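Local coordinates for protein ultraspiracle (Drosophila melanogaster, PDB 1HG4) that acts as a nuclear hormone receptor and transcription factor, its ligand-binding domain here holding a phospholipid and probably locked in an inactive conformation, at residues T31-V35 and I252-L258; Q59-M63 and W89-L93. All blocks are in the same frame, centred on the assembly; numbering follows the deposited sequence.

Overall arrangement
Following the chain from its N terminus, helix 11-24 leads into a long loop whose residues 31-35 form one half of interaction 1. Helix 46-68 comes next and carries 59-63; it is followed by helix 78-100, whose residues 89-93 return to 59-63 and close the short loop of interaction 2. The chain then passes through the rest of the helical bundle to helix 225-250, and the connector 252-258 behind it closes the much longer loop of interaction 1, inside which interaction 2 is nested. The two contacts touch: Leu258 CD2 lies 3.3 Å from Trp89 NE1, and Phe32 CB lies 3.8 Å from Leu60 CD1. Buried helix crossing and outer loop pairing are thus continuous.

Interaction 1 (T31-V35 and I252-L258); sequences TFLRV and ITSDRPL
Phe32 is held between Thr253 and Leu258, a single ring bridging the connector at Thr253 and the first residue of the last helix, Leu258. Leu258 crosses it at about a right angle and sets CD1 over one face as a CH-pi contact, 3.8 Å from the centroid of the Phe32 ring. The opposite face receives Thr253 CB near the rim, 4.0 Å from Phe32 CZ, while the carbonyl oxygen of Arg256 approaches the edge close to the ring plane. Phe32 has CG anti to its own nitrogen (chi1 -178°), and this swings the ring in between these partners. Replacing it with an alanine would probably open a gap between Thr253 and Leu258 and leave the Leu258 methyl without its aromatic face.

Beside the ring the backbones make a single beta bridge, Leu33 with Thr253. Ser254 N donates to Phe32 O at 2.6 Å, and Arg34 N donates to Ile252 O, also at 2.6 Å. Arg34 starts out away from the connector, but with CG between its backbone N and carbonyl carbon (chi1 54°) the chain runs alongside and lays one face of its guanidinium over Ser254, NH2 3.3 Å from Ser254 CA. Ser254 OG accepts from Arg256 N at 2.9 Å, an ST turn. Arg256 itself forms salt bridges with Glu260 and Glu264 of the following helix.

The contact joins the loop after helix 11-24 to the loop between helices 225-250 and 258-266, and through the Phe32 ring to the first residue of the last helix, an arrangement consistent with a receptor locked in an inactive state. Behind it stands helix 46-68, where Asn57 hydrogen-bonds both Phe32 N and Leu33 O; Leu258 leans on Lys86 and Trp89 of helix 78-100, and Phe32 also touches Leu261 of helix 258-266.

Interaction 2 (Q59-M63 and W89-L93); sequences QLFQM and WIELL
The indole of Trp89 meets Leu60 obliquely, at its six-membered ring, with Leu60 CD2 3.5 Å from Trp89 CE3; one indole face is covered over its centre by CG1 of Ile90, the next residue of its own helix. This is a helix crossing in the core of the three-layer, mainly alpha-helical sandwich of nuclear receptor ligand-binding domains. The short axes approach to 10.8 Å at 108°, and six side chains carry the contact.

Met63 has the largest share of the contact. Its chain is extended as far as the sulfur and then bends (chi3 -60°), which tucks the methyl against the facing helix. SD lies 3.5 Å from Trp89 CB, and on another side 3.8 Å from Leu92 CD1, so the thioether is wedged among apolar groups. Leu93 CD2 meets Met63 CE and also lies 3.6 Å from Gln59 OE1; the other end of that amide, NE2, is hydrogen-bonded to Leu137 O.

Trp89 also belongs to the ligand pocket and touches the bound phospholipid, so the contact shares a residue with the pocket wall. Met63 CE stops 3.2 Å from Trp89 O, the same carbonyl oxygen that accepts the helix bond from Leu93 N.

Interaction 1 (T31-V35 and I252-L258)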
ATOM      1  N   THR A  31     -14.770  -4.798 -31.566  1.00 29.78           N
ATOM      2  CA  THR A  31     -14.669  -3.869 -32.686  1.00 30.78           C
ATOM      3  C   THR A  31     -14.502  -2.399 -32.271  1.00 30.32           C
ATOM      4  O   THR A  31     -15.473  -1.645 -32.204  1.00 31.48           O
ATOM      5  CB  THR A  31     -15.899  -3.997 -33.609  1.00 32.02           C
ATOM      6  OG1 THR A  31     -17.074  -3.634 -32.878  1.00 36.55           O
ATOM      7  CG2 THR A  31     -16.060  -5.429 -34.091  1.00 31.53           C
ATOM      8  N   PHE A  32     -13.265  -1.999 -31.992  1.00 28.44           N
ATOM      9  CA  PHE A  32     -12.979  -0.626 -31.625  1.00 26.87           C
ATOM     10  C   PHE A  32     -12.444   0.129 -32.856  1.00 27.89           C
ATOM     11  O   PHE A  32     -12.778   1.295 -33.087  1.00 24.88           O
ATOM     12  CB  PHE A  32     -11.941  -0.579 -30.500  1.00 25.66           C
ATOM     13  CG  PHE A  32     -11.632   0.818 -30.026  1.00 21.64           C
ATOM     14  CD1 PHE A  32     -12.654   1.689 -29.690  1.00 21.28           C
ATOM     15  CD2 PHE A  32     -10.326   1.257 -29.922  1.00 21.12           C
ATOM     16  CE1 PHE A  32     -12.375   2.985 -29.258  1.00 22.40           C
ATOM     17  CE2 PHE A  32     -10.035   2.550 -29.492  1.00 22.09           C
ATOM     18  CZ  PHE A  32     -11.057   3.415 -29.161  1.00 21.02           C
ATOM     19  N   LEU A  33     -11.598  -0.540 -33.633  1.00 27.51           N
ATOM     20  CA  LEU A  33     -11.038   0.070 -34.824  1.00 28.19           C
ATOM     21  C   LEU A  33     -11.880  -0.314 -36.023  1.00 29.31           C
ATOM     22  O   LEU A  33     -12.478  -1.388 -36.062  1.00 29.97           O
ATOM     23  CB  LEU A  33      -9.598  -0.397 -35.050  1.00 28.30           C
ATOM     24  CG  LEU A  33      -8.479   0.193 -34.190  1.00 28.02           C
ATOM     25  CD1 LEU A  33      -8.788   0.012 -32.742  1.00 31.01           C
ATOM     26  CD2 LEU A  33      -7.172  -0.484 -34.529  1.00 29.02           C
ATOM     27  N   ARG A  34     -11.923   0.583 -36.997  1.00 30.09           N
ATOM     28  CA  ARG A  34     -12.658   0.372 -38.231  1.00 32.08           C
ATOM     29  C   ARG A  34     -12.606   1.652 -39.045  1.00 31.91           C
ATOM     30  O   ARG A  34     -12.513   2.757 -38.497  1.00 30.51           O
ATOM     31  CB  ARG A  34     -14.115  -0.012 -37.955  1.00 34.93           C
ATOM     32  CG  ARG A  34     -14.834   0.946 -37.060  1.00 37.07           C
ATOM     33  CD  ARG A  34     -16.312   0.942 -37.359  1.00 41.36           C
ATOM     34  NE  ARG A  34     -17.013   1.872 -36.476  1.00 43.82           N
ATOM     35  CZ  ARG A  34     -17.527   1.542 -35.294  1.00 43.88           C
ATOM     36  NH1 ARG A  34     -17.429   0.290 -34.849  1.00 41.72           N
ATOM     37  NH2 ARG A  34     -18.132   2.472 -34.560  1.00 42.37           N
ATOM     38  N   VAL A  35     -12.652   1.501 -40.360  1.00 32.23           N
ATOM     39  CA  VAL A  35     -12.585   2.651 -41.244  1.00 33.00           C
ATOM     40  C   VAL A  35     -13.992   3.065 -41.640  1.00 34.46           C
ATOM     41  O   VAL A  35     -14.761   2.258 -42.149  1.00 32.54           O
ATOM     42  CB  VAL A  35     -11.682   2.339 -42.489  1.00 31.58           C
ATOM     43  CG1 VAL A  35     -11.843   0.897 -42.909  1.00 31.74           C
ATOM     44  CG2 VAL A  35     -12.019   3.256 -43.644  1.00 30.32           C
ATOM     45  N   ILE A 252     -10.111   6.209 -37.242  1.00 40.83           N
ATOM     46  CA  ILE A 252     -10.535   4.857 -37.570  1.00 42.21           C
ATOM     47  C   ILE A 252     -10.992   4.131 -36.296  1.00 43.51           C
ATOM     48  O   ILE A 252     -10.950   2.904 -36.214  1.00 43.35           O
ATOM     49  CB  ILE A 252      -9.396   4.060 -38.214  1.00 41.36           C
ATOM     50  CG1 ILE A 252      -8.123   4.191 -37.380  1.00 40.34           C
ATOM     51  CG2 ILE A 252      -9.163   4.550 -39.625  1.00 41.58           C
ATOM     52  CD1 ILE A 252      -6.948   3.415 -37.936  1.00 38.96           C
ATOM     53  N   THR A 253     -11.426   4.903 -35.303  1.00 44.59           N
ATOM     54  CA  THR A 253     -11.894   4.347 -34.040  1.00 45.58           C
ATOM     55  C   THR A 253     -13.404   4.469 -33.944  1.00 46.18           C
ATOM     56  O   THR A 253     -14.014   5.329 -34.587  1.00 46.99           O
ATOM     57  CB  THR A 253     -11.292   5.088 -32.841  1.00 46.95           C
ATOM     58  OG1 THR A 253     -11.770   6.442 -32.827  1.00 49.35           O
ATOM     59  CG2 THR A 253      -9.775   5.097 -32.930  1.00 46.76           C
ATOM     60  N   SER A 254     -13.999   3.610 -33.123  1.00 46.28           N
ATOM     61  CA  SER A 254     -15.442   3.589 -32.923  1.00 47.04           C
ATOM     62  C   SER A 254     -15.981   4.878 -32.307  1.00 46.86           C
ATOM     63  O   SER A 254     -15.269   5.582 -31.600  1.00 46.52           O
ATOM     64  CB  SER A 254     -15.809   2.415 -32.020  1.00 47.39           C
ATOM     65  OG  SER A 254     -17.139   2.538 -31.566  1.00 50.01           O
ATOM     66  N   ASP A 255     -17.231   5.222 -32.579  1.00 46.87           N
ATOM     67  CA  ASP A 255     -17.749   6.425 -31.954  1.00 46.45           C
ATOM     68  C   ASP A 255     -18.022   6.072 -30.500  1.00 45.63           C
ATOM     69  O   ASP A 255     -17.962   6.935 -29.620  1.00 44.38           O
ATOM     70  CB  ASP A 255     -19.017   6.919 -32.653  1.00 46.30           C
ATOM     71  CG  ASP A 255     -18.707   7.693 -33.922  1.00 46.86           C
ATOM     72  OD1 ASP A 255     -17.785   8.539 -33.874  1.00 45.64           O
ATOM     73  OD2 ASP A 255     -19.379   7.461 -34.954  1.00 45.65           O
ATOM     74  N   ARG A 256     -18.291   4.790 -30.250  1.00 45.02           N
ATOM     75  CA  ARG A 256     -18.547   4.336 -28.888  1.00 44.01           C
ATOM     76  C   ARG A 256     -17.236   4.338 -28.101  1.00 43.40           C
ATOM     77  O   ARG A 256     -16.207   3.858 -28.583  1.00 43.31           O
ATOM     78  CB  ARG A 256     -19.142   2.933 -28.890  1.00 43.01           C
ATOM     79  CG  ARG A 256     -20.046   2.678 -27.717  1.00 45.55           C
ATOM     80  CD  ARG A 256     -21.400   2.242 -28.197  1.00 46.00           C
ATOM     81  NE  ARG A 256     -21.488   0.797 -28.367  1.00 46.24           N
ATOM     82  CZ  ARG A 256     -21.625  -0.059 -27.360  1.00 45.45           C
ATOM     83  NH1 ARG A 256     -21.688   0.390 -26.113  1.00 42.50           N
ATOM     84  NH2 ARG A 256     -21.704  -1.365 -27.601  1.00 45.25           N
ATOM     85  N   PRO A 257     -17.252   4.896 -26.882  1.00 43.23           N
ATOM     86  CA  PRO A 257     -16.039   4.941 -26.056  1.00 41.54           C
ATOM     87  C   PRO A 257     -15.590   3.540 -25.655  1.00 40.25           C
ATOM     88  O   PRO A 257     -16.395   2.719 -25.210  1.00 38.78           O
ATOM     89  CB  PRO A 257     -16.469   5.782 -24.861  1.00 42.29           C
ATOM     90  CG  PRO A 257     -17.929   5.443 -24.731  1.00 43.92           C
ATOM     91  CD  PRO A 257     -18.404   5.470 -26.162  1.00 42.94           C
ATOM     92  N   LEU A 258     -14.297   3.283 -25.824  1.00 38.96           N
ATOM     93  CA  LEU A 258     -13.699   1.989 -25.519  1.00 37.98           C
ATOM     94  C   LEU A 258     -14.106   1.482 -24.141  1.00 38.39           C
ATOM     95  O   LEU A 258     -14.322   0.282 -23.956  1.00 37.59           O
ATOM     96  CB  LEU A 258     -12.173   2.091 -25.631  1.00 36.74           C
ATOM     97  CG  LEU A 258     -11.291   0.837 -25.539  1.00 36.14           C
ATOM     98  CD1 LEU A 258     -11.673  -0.191 -26.594  1.00 34.51           C
ATOM     99  CD2 LEU A 258      -9.836   1.259 -25.706  1.00 35.49           C
TER

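Interaction 2 (Q59-M63 and W89-L93)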
ATOM      1  N   GLN A  59      -7.261  -9.110 -31.160  1.00 23.82           N
ATOM      2  CA  GLN A  59      -6.285  -9.112 -30.083  1.00 23.91           C
ATOM      3  C   GLN A  59      -6.852  -8.390 -28.869  1.00 23.49           C
ATOM      4  O   GLN A  59      -6.504  -8.714 -27.730  1.00 21.98           O
ATOM      5  CB  GLN A  59      -4.978  -8.460 -30.544  1.00 24.55           C
ATOM      6  CG  GLN A  59      -4.277  -9.261 -31.640  1.00 25.60           C
ATOM      7  CD  GLN A  59      -2.913  -8.716 -31.992  1.00 27.95           C
ATOM      8  OE1 GLN A  59      -2.493  -7.666 -31.490  1.00 30.53           O
ATOM      9  NE2 GLN A  59      -2.207  -9.424 -32.865  1.00 25.08           N
ATOM     10  N   LEU A  60      -7.735  -7.420 -29.116  1.00 23.54           N
ATOM     11  CA  LEU A  60      -8.364  -6.674 -28.035  1.00 24.40           C
ATOM     12  C   LEU A  60      -9.304  -7.595 -27.263  1.00 23.60           C
ATOM     13  O   LEU A  60      -9.312  -7.599 -26.028  1.00 23.37           O
ATOM     14  CB  LEU A  60      -9.147  -5.481 -28.578  1.00 24.61           C
ATOM     15  CG  LEU A  60      -8.414  -4.146 -28.681  1.00 28.01           C
ATOM     16  CD1 LEU A  60      -9.335  -3.118 -29.334  1.00 29.25           C
ATOM     17  CD2 LEU A  60      -7.992  -3.674 -27.284  1.00 27.49           C
ATOM     18  N   PHE A  61     -10.099  -8.367 -27.999  1.00 22.80           N
ATOM     19  CA  PHE A  61     -11.032  -9.300 -27.381  1.00 22.07           C
ATOM     20  C   PHE A  61     -10.247 -10.257 -26.496  1.00 20.23           C
ATOM     21  O   PHE A  61     -10.608 -10.502 -25.349  1.00 19.38           O
ATOM     22  CB  PHE A  61     -11.785 -10.109 -28.445  1.00 20.22           C
ATOM     23  CG  PHE A  61     -12.875 -10.975 -27.881  1.00 20.38           C
ATOM     24  CD1 PHE A  61     -12.600 -12.271 -27.453  1.00 19.86           C
ATOM     25  CD2 PHE A  61     -14.171 -10.479 -27.729  1.00 19.79           C
ATOM     26  CE1 PHE A  61     -13.606 -13.062 -26.878  1.00 20.06           C
ATOM     27  CE2 PHE A  61     -15.184 -11.265 -27.155  1.00 19.75           C
ATOM     28  CZ  PHE A  61     -14.898 -12.555 -26.731  1.00 19.13           C
ATOM     29  N   GLN A  62      -9.174 -10.800 -27.058  1.00 20.41           N
ATOM     30  CA  GLN A  62      -8.322 -11.741 -26.356  1.00 21.96           C
ATOM     31  C   GLN A  62      -7.722 -11.123 -25.106  1.00 22.98           C
ATOM     32  O   GLN A  62      -7.629 -11.780 -24.063  1.00 24.02           O
ATOM     33  CB  GLN A  62      -7.220 -12.235 -27.297  1.00 23.57           C
ATOM     34  CG  GLN A  62      -7.727 -13.215 -28.350  1.00 22.08           C
ATOM     35  CD  GLN A  62      -6.808 -13.320 -29.554  1.00 25.31           C
ATOM     36  OE1 GLN A  62      -5.588 -13.413 -29.419  1.00 24.64           O
ATOM     37  NE2 GLN A  62      -7.400 -13.322 -30.748  1.00 25.65           N
ATOM     38  N   MET A  63      -7.337  -9.855 -25.212  1.00 22.84           N
ATOM     39  CA  MET A  63      -6.743  -9.131 -24.098  1.00 22.62           C
ATOM     40  C   MET A  63      -7.683  -9.092 -22.911  1.00 21.51           C
ATOM     41  O   MET A  63      -7.269  -9.314 -21.772  1.00 21.22           O
ATOM     42  CB  MET A  63      -6.400  -7.704 -24.514  1.00 24.16           C
ATOM     43  CG  MET A  63      -5.727  -6.914 -23.407  1.00 27.64           C
ATOM     44  SD  MET A  63      -5.646  -5.169 -23.778  1.00 29.40           S
ATOM     45  CE  MET A  63      -4.655  -5.224 -25.310  1.00 30.66           C
ATOM     46  N   TRP A  89      -4.010  -1.310 -22.762  1.00 21.69           N
ATOM     47  CA  TRP A  89      -4.203  -2.002 -24.049  1.00 21.57           C
ATOM     48  C   TRP A  89      -3.169  -1.777 -25.156  1.00 22.81           C
ATOM     49  O   TRP A  89      -2.619  -2.753 -25.682  1.00 22.02           O
ATOM     50  CB  TRP A  89      -5.619  -1.775 -24.601  1.00 22.28           C
ATOM     51  CG  TRP A  89      -5.900  -0.483 -25.316  1.00 25.05           C
ATOM     52  CD1 TRP A  89      -6.282   0.706 -24.756  1.00 26.79           C
ATOM     53  CD2 TRP A  89      -5.936  -0.283 -26.737  1.00 26.25           C
ATOM     54  NE1 TRP A  89      -6.566   1.631 -25.739  1.00 26.99           N
ATOM     55  CE2 TRP A  89      -6.360   1.053 -26.964  1.00 27.21           C
ATOM     56  CE3 TRP A  89      -5.655  -1.102 -27.841  1.00 26.74           C
ATOM     57  CZ2 TRP A  89      -6.507   1.589 -28.254  1.00 26.00           C
ATOM     58  CZ3 TRP A  89      -5.803  -0.561 -29.128  1.00 27.69           C
ATOM     59  CH2 TRP A  89      -6.226   0.770 -29.317  1.00 26.19           C
ATOM     60  N   ILE A  90      -2.893  -0.524 -25.515  1.00 21.95           N
ATOM     61  CA  ILE A  90      -1.908  -0.256 -26.561  1.00 22.07           C
ATOM     62  C   ILE A  90      -0.522  -0.802 -26.198  1.00 23.79           C
ATOM     63  O   ILE A  90       0.135  -1.411 -27.042  1.00 25.20           O
ATOM     64  CB  ILE A  90      -1.791   1.263 -26.864  1.00 22.84           C
ATOM     65  CG1 ILE A  90      -3.130   1.786 -27.374  1.00 21.51           C
ATOM     66  CG2 ILE A  90      -0.723   1.514 -27.918  1.00 20.93           C
ATOM     67  CD1 ILE A  90      -3.150   3.268 -27.597  1.00 24.46           C
ATOM     68  N   GLU A  91      -0.082  -0.605 -24.954  1.00 22.14           N
ATOM     69  CA  GLU A  91       1.224  -1.097 -24.544  1.00 22.26           C
ATOM     70  C   GLU A  91       1.298  -2.616 -24.578  1.00 22.92           C
ATOM     71  O   GLU A  91       2.349  -3.193 -24.866  1.00 22.21           O
ATOM     72  CB  GLU A  91       1.575  -0.606 -23.139  1.00 24.28           C
ATOM     73  CG  GLU A  91       1.758   0.896 -23.037  1.00 25.24           C
ATOM     74  CD  GLU A  91       2.127   1.334 -21.639  1.00 28.64           C
ATOM     75  OE1 GLU A  91       3.265   1.067 -21.195  1.00 32.71           O
ATOM     76  OE2 GLU A  91       1.272   1.939 -20.972  1.00 30.54           O
ATOM     77  N   LEU A  92       0.188  -3.274 -24.272  1.00 23.55           N
ATOM     78  CA  LEU A  92       0.162  -4.732 -24.284  1.00 23.80           C
ATOM     79  C   LEU A  92       0.258  -5.227 -25.714  1.00 24.01           C
ATOM     80  O   LEU A  92       0.997  -6.177 -25.988  1.00 22.57           O
ATOM     81  CB  LEU A  92      -1.118  -5.264 -23.620  1.00 22.95           C
ATOM     82  CG  LEU A  92      -1.212  -5.040 -22.094  1.00 23.71           C
ATOM     83  CD1 LEU A  92      -2.594  -5.471 -21.596  1.00 21.81           C
ATOM     84  CD2 LEU A  92      -0.119  -5.811 -21.360  1.00 18.38           C
ATOM     85  N   LEU A  93      -0.468  -4.582 -26.632  1.00 24.63           N
ATOM     86  CA  LEU A  93      -0.418  -4.990 -28.042  1.00 24.00           C
ATOM     87  C   LEU A  93       0.973  -4.774 -28.630  1.00 22.82           C
ATOM     88  O   LEU A  93       1.528  -5.677 -29.253  1.00 22.22           O
ATOM     89  CB  LEU A  93      -1.448  -4.235 -28.882  1.00 24.56           C
ATOM     90  CG  LEU A  93      -2.914  -4.494 -28.532  1.00 27.73           C
ATOM     91  CD1 LEU A  93      -3.816  -3.950 -29.627  1.00 27.74           C
ATOM     92  CD2 LEU A  93      -3.145  -5.968 -28.376  1.00 29.43           C
TER